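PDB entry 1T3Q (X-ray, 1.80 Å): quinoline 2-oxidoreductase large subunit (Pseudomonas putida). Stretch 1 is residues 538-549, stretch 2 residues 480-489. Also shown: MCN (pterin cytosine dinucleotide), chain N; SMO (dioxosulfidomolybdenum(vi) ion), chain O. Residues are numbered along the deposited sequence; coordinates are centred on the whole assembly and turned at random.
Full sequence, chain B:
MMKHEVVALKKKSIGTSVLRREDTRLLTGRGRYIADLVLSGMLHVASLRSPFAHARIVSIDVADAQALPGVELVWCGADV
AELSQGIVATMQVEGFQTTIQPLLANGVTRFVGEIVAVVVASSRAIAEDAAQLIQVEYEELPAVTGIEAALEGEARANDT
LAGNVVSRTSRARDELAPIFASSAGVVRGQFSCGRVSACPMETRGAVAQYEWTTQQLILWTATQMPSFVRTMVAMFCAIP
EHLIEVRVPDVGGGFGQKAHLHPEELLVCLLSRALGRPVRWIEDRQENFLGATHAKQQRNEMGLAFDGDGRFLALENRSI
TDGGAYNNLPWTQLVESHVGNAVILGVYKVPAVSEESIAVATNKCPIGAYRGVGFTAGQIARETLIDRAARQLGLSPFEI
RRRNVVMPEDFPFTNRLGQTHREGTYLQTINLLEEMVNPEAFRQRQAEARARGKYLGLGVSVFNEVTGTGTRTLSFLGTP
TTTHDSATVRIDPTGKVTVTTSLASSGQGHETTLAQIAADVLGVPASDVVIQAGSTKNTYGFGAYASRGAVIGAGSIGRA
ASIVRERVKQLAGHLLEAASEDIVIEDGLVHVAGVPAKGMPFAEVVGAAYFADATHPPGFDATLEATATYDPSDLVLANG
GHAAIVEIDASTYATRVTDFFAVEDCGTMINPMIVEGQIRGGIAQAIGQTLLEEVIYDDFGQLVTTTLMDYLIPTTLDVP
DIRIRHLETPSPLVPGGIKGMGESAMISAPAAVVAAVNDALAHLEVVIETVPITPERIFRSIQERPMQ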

# COMPACT_ATOMS: atom_id res chain seq x y z
N ASN B 538 6.91 -12.87 3.64
CA ASN B 538 8.15 -13.58 3.97
C ASN B 538 8.19 -13.92 5.45
O ASN B 538 7.70 -13.16 6.29
CB ASN B 538 9.37 -12.74 3.57
CG ASN B 538 9.45 -12.51 2.06
OD1 ASN B 538 8.84 -11.58 1.52
ND2 ASN B 538 10.19 -13.37 1.37
N THR B 539 8.81 -15.06 5.75
CA THR B 539 8.95 -15.64 7.08
C THR B 539 7.60 -16.22 7.49
O THR B 539 6.59 -15.97 6.85
CB THR B 539 9.44 -14.64 8.19
OG1 THR B 539 8.37 -13.76 8.57
CG2 THR B 539 10.63 -13.84 7.71
N TYR B 540 7.60 -17.02 8.56
CA TYR B 540 6.38 -17.64 9.05
C TYR B 540 6.54 -17.91 10.54
O TYR B 540 7.54 -18.49 10.96
CB TYR B 540 6.13 -18.96 8.31
CG TYR B 540 4.79 -19.57 8.62
CD1 TYR B 540 4.57 -20.26 9.81
CD2 TYR B 540 3.72 -19.43 7.73
CE1 TYR B 540 3.31 -20.80 10.11
CE2 TYR B 540 2.46 -19.96 8.03
CZ TYR B 540 2.27 -20.63 9.21
OH TYR B 540 1.02 -21.12 9.52
N GLY B 541 5.56 -17.49 11.33
CA GLY B 541 5.66 -17.71 12.76
C GLY B 541 4.34 -17.64 13.49
O GLY B 541 3.35 -17.14 12.97
N PHE B 542 4.33 -18.14 14.72
CA PHE B 542 3.12 -18.15 15.53
C PHE B 542 2.75 -16.79 16.11
O PHE B 542 1.66 -16.61 16.64
CB PHE B 542 3.26 -19.19 16.65
CG PHE B 542 2.95 -20.61 16.21
CD1 PHE B 542 3.48 -21.12 15.02
CD2 PHE B 542 2.13 -21.42 16.98
CE1 PHE B 542 3.18 -22.42 14.61
CE2 PHE B 542 1.83 -22.73 16.58
CZ PHE B 542 2.35 -23.23 15.39
N GLY B 543 3.66 -15.82 16.01
CA GLY B 543 3.37 -14.49 16.52
C GLY B 543 3.79 -14.24 17.96
O GLY B 543 4.53 -15.02 18.56
N ALA B 544 3.32 -13.12 18.50
CA ALA B 544 3.64 -12.73 19.87
C ALA B 544 2.52 -13.11 20.84
O ALA B 544 1.38 -12.66 20.71
CB ALA B 544 3.91 -11.23 19.94
N TYR B 545 2.87 -13.95 21.81
CA TYR B 545 1.94 -14.41 22.83
C TYR B 545 2.76 -15.23 23.82
O TYR B 545 3.91 -15.55 23.55
CB TYR B 545 0.83 -15.27 22.20
CG TYR B 545 1.31 -16.56 21.57
CD1 TYR B 545 1.60 -17.67 22.36
CD2 TYR B 545 1.50 -16.65 20.19
CE1 TYR B 545 2.08 -18.86 21.79
CE2 TYR B 545 1.98 -17.83 19.61
CZ TYR B 545 2.26 -18.93 20.42
OH TYR B 545 2.75 -20.09 19.85
N ALA B 546 2.18 -15.54 24.97
CA ALA B 546 2.86 -16.34 25.99
C ALA B 546 4.28 -15.87 26.32
O ALA B 546 5.17 -16.69 26.53
CB ALA B 546 2.88 -17.80 25.56
N SER B 547 4.48 -14.55 26.35
CA SER B 547 5.80 -13.98 26.66
C SER B 547 6.90 -14.67 25.87
O SER B 547 7.90 -15.13 26.44
CB SER B 547 6.09 -14.13 28.16
OG SER B 547 5.05 -13.59 28.95
N ARG B 548 6.73 -14.73 24.55
CA ARG B 548 7.69 -15.42 23.69
C ARG B 548 8.43 -14.55 22.68
O ARG B 548 9.40 -15.00 22.08
CB ARG B 548 6.96 -16.51 22.91
CG ARG B 548 6.11 -15.97 21.75
CD ARG B 548 5.05 -16.97 21.32
NE ARG B 548 5.63 -18.23 20.88
CZ ARG B 548 6.04 -18.49 19.64
NH1 ARG B 548 5.94 -17.56 18.69
NH2 ARG B 548 6.57 -19.67 19.36
N GLY B 549 7.97 -13.32 22.48
CA GLY B 549 8.59 -12.44 21.50
C GLY B 549 10.09 -12.24 21.62
O GLY B 549 10.82 -12.47 20.66
N1 MCN N . 11.83 -7.56 26.76
C2 MCN N . 13.20 -7.15 26.92
N3 MCN N . 13.99 -8.11 27.52
C4 MCN N . 13.59 -9.37 27.96
C5 MCN N . 12.18 -9.73 27.78
C6 MCN N . 11.32 -8.84 27.18
O2 MCN N . 13.56 -6.05 26.57
N4 MCN N . 14.44 -10.21 28.51
C1' MCN N . 10.91 -6.51 26.04
C2D MCN N . 10.73 -6.84 24.49
O2' MCN N . 10.62 -5.59 23.72
C3' MCN N . 9.51 -7.72 24.45
C4D MCN N . 8.60 -7.15 25.52
O4D MCN N . 9.53 -6.51 26.52
O3' MCN N . 8.88 -7.66 23.12
C5' MCN N . 7.56 -8.14 26.12
O5' MCN N . 8.30 -9.27 26.51
PA MCN N . 8.01 -10.75 26.03
O1A MCN N . 9.15 -11.12 25.13
O2A MCN N . 7.75 -11.51 27.32
O3A MCN N . 6.59 -10.94 25.27
PB MCN N . 6.14 -10.55 23.78
O1B MCN N . 5.78 -11.83 23.09
O2B MCN N . 7.14 -9.66 23.12
O3B MCN N . 4.82 -9.67 24.02
C10 MCN N . 3.57 -10.27 24.25
C9' MCN N . 3.30 -10.09 25.71
C8' MCN N . 1.89 -10.69 25.92
S8' MCN N . 1.74 -12.43 25.58
C7' MCN N . 0.81 -10.03 26.35
S7' MCN N . -0.82 -10.73 26.57
C6' MCN N . 0.95 -8.49 26.62
C7 MCN N . 2.38 -8.14 26.97
O9' MCN N . 3.28 -8.61 25.99
N5' MCN N . 0.32 -7.81 25.42
C4A MCN N . 0.76 -6.43 25.41
N8' MCN N . 2.54 -6.65 27.08
C4B MCN N . 1.76 -5.83 26.20
N1' MCN N . 2.16 -4.47 26.16
C2' MCN N . 1.50 -3.71 25.26
N2' MCN N . 1.83 -2.41 25.19
N3' MCN N . 0.52 -4.21 24.42
C4' MCN N . 0.08 -5.59 24.39
O4' MCN N . -0.78 -5.95 23.62
S SMO O . -2.45 -13.51 26.65
MO SMO O . -0.61 -13.01 25.69
OM2 SMO O . -0.37 -14.69 26.04
OM1 SMO O . -1.12 -12.82 24.09
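Stretch 2, residues 480-489: PTTTHDSATV

Stretch 2 (480-489) lies against the first half of stretch 1 and reaches R548 from the later half, burying 520 Å² in all, both sides summed. Stretch 1 has no regular helix or strand; stretch 2 is loop or turn as far as D485 and a strand from S486 to V489 that continues later in the chain. The two run in opposite directions: T481 and T483 meet F542, H484 and D485 lie beside Y540 and G541, and S486 and T488 reach T539. The CA atoms come nearest at G541 and D485, 3.8 Å apart; the CA atoms of T539 and S486 are 5.4 Å apart.

Backbone hydrogen bonding centres on Y540 and S486. S486 N donates to Y540 O (2.8 Å, nearly straight at 167°), and Y540 N donates to the side-chain oxygen S486 OG (2.9 Å), so one serine serves both polar groups of the Y540 backbone. Two CA-H...O contacts continue the close approach: G541 CA to H484 O at 3.1 Å and D485 CA to Y540 O at 3.4 Å. G541 has no side chain; a CB there would come within 3.1 Å of D485 OD2, a tight fit.

The charged contact is a two-pronged salt bridge between R548 and D485. R548 NH1 donates to D485 OD2 and R548 NH2 to D485 OD1, each at 2.8 Å and nearly linear, with OD2 near the guanidinium plane. The same OD2 accepts from F542 N (2.8 Å), so the carboxylate joins the backbone NH of F542 to the arginine. R548 NH1 also donates to G543 O (2.9 Å), bracing the loop within stretch 1.

F542 has more of its surface covered by the other stretch than any other residue here, and its ring end comes nearer stretch 2 than its CB direction suggests. T483 CA lies over one ring face, 3.9 Å from the centroid of the F542 ring, a CH-pi contact; T481 CG2 sits at the ring edge, 4.1 Å from F542 CE2. T483 CG2 also approaches Y545 OH (3.9 Å). The rings of Y540 and H484 form an oblique pair, centroids 6.0 Å apart and planes at 77°. At the other end T539 CG2 packs against T488 OG1 (3.3 Å), and one water lies 2.7 Å from T488 OG1 and accepts a weak bond from N538 ND2 (3.4 Å).

Beyond this contact, stretch 1 turns to the cofactor: A546 N donates to SMO OM2 (2.9 Å) and G549 N to MCN O1B (2.7 Å).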

# COMPACT_ATOMS: atom_id res chain seq x y z
N PRO B 480 -0.22 -30.25 23.56
CA PRO B 480 0.73 -30.57 22.49
C PRO B 480 0.51 -29.80 21.20
O PRO B 480 -0.57 -29.83 20.60
CB PRO B 480 0.59 -32.09 22.33
CG PRO B 480 -0.76 -32.39 22.90
CD PRO B 480 -0.84 -31.48 24.08
N THR B 481 1.56 -29.09 20.78
CA THR B 481 1.53 -28.28 19.58
C THR B 481 2.97 -28.00 19.15
O THR B 481 3.78 -27.60 19.98
CB THR B 481 0.85 -26.92 19.83
OG1 THR B 481 -0.42 -27.12 20.46
CG2 THR B 481 0.65 -26.17 18.52
N THR B 482 3.28 -28.22 17.88
CA THR B 482 4.61 -27.92 17.36
C THR B 482 4.56 -26.48 16.85
O THR B 482 3.65 -26.12 16.11
CB THR B 482 4.98 -28.85 16.19
OG1 THR B 482 5.28 -30.16 16.69
CG2 THR B 482 6.20 -28.32 15.45
N THR B 483 5.52 -25.67 17.25
CA THR B 483 5.54 -24.28 16.79
C THR B 483 6.55 -24.12 15.66
O THR B 483 7.38 -24.99 15.44
CB THR B 483 5.91 -23.31 17.92
OG1 THR B 483 7.16 -23.71 18.51
CG2 THR B 483 4.82 -23.29 18.98
N HIS B 484 6.45 -23.01 14.94
CA HIS B 484 7.35 -22.70 13.85
C HIS B 484 7.48 -21.19 13.83
O HIS B 484 6.47 -20.48 13.76
CB HIS B 484 6.77 -23.22 12.52
CG HIS B 484 7.74 -23.20 11.38
ND1 HIS B 484 8.08 -22.05 10.71
CD2 HIS B 484 8.44 -24.20 10.79
CE1 HIS B 484 8.94 -22.34 9.75
NE2 HIS B 484 9.18 -23.64 9.78
N ASP B 485 8.71 -20.69 13.94
CA ASP B 485 8.95 -19.26 13.96
C ASP B 485 10.25 -18.90 13.26
O ASP B 485 11.34 -19.04 13.83
CB ASP B 485 8.99 -18.76 15.40
CG ASP B 485 7.71 -19.04 16.15
OD1 ASP B 485 7.58 -20.13 16.74
OD2 ASP B 485 6.81 -18.17 16.12
N SER B 486 10.14 -18.43 12.02
CA SER B 486 11.32 -18.09 11.26
C SER B 486 11.54 -16.59 11.18
O SER B 486 10.62 -15.80 11.40
CB SER B 486 11.22 -18.67 9.84
OG SER B 486 10.24 -17.99 9.07
N ALA B 487 12.78 -16.21 10.89
CA ALA B 487 13.15 -14.82 10.74
C ALA B 487 14.08 -14.78 9.55
O ALA B 487 14.74 -15.77 9.24
CB ALA B 487 13.86 -14.31 11.98
N THR B 488 14.12 -13.64 8.88
CA THR B 488 15.01 -13.49 7.75
C THR B 488 15.90 -12.30 8.05
O THR B 488 15.46 -11.31 8.64
CB THR B 488 14.23 -13.24 6.44
OG1 THR B 488 13.43 -14.39 6.13
CG2 THR B 488 15.19 -12.99 5.29
N VAL B 489 17.16 -12.42 7.67
CA VAL B 489 18.12 -11.35 7.88
C VAL B 489 18.92 -11.18 6.61
O VAL B 489 19.46 -12.15 6.06
CB VAL B 489 19.09 -11.68 9.05
CG1 VAL B 489 20.18 -10.61 9.13
CG2 VAL B 489 18.33 -11.74 10.35
O HOH W 1 12.44 -14.58 3.61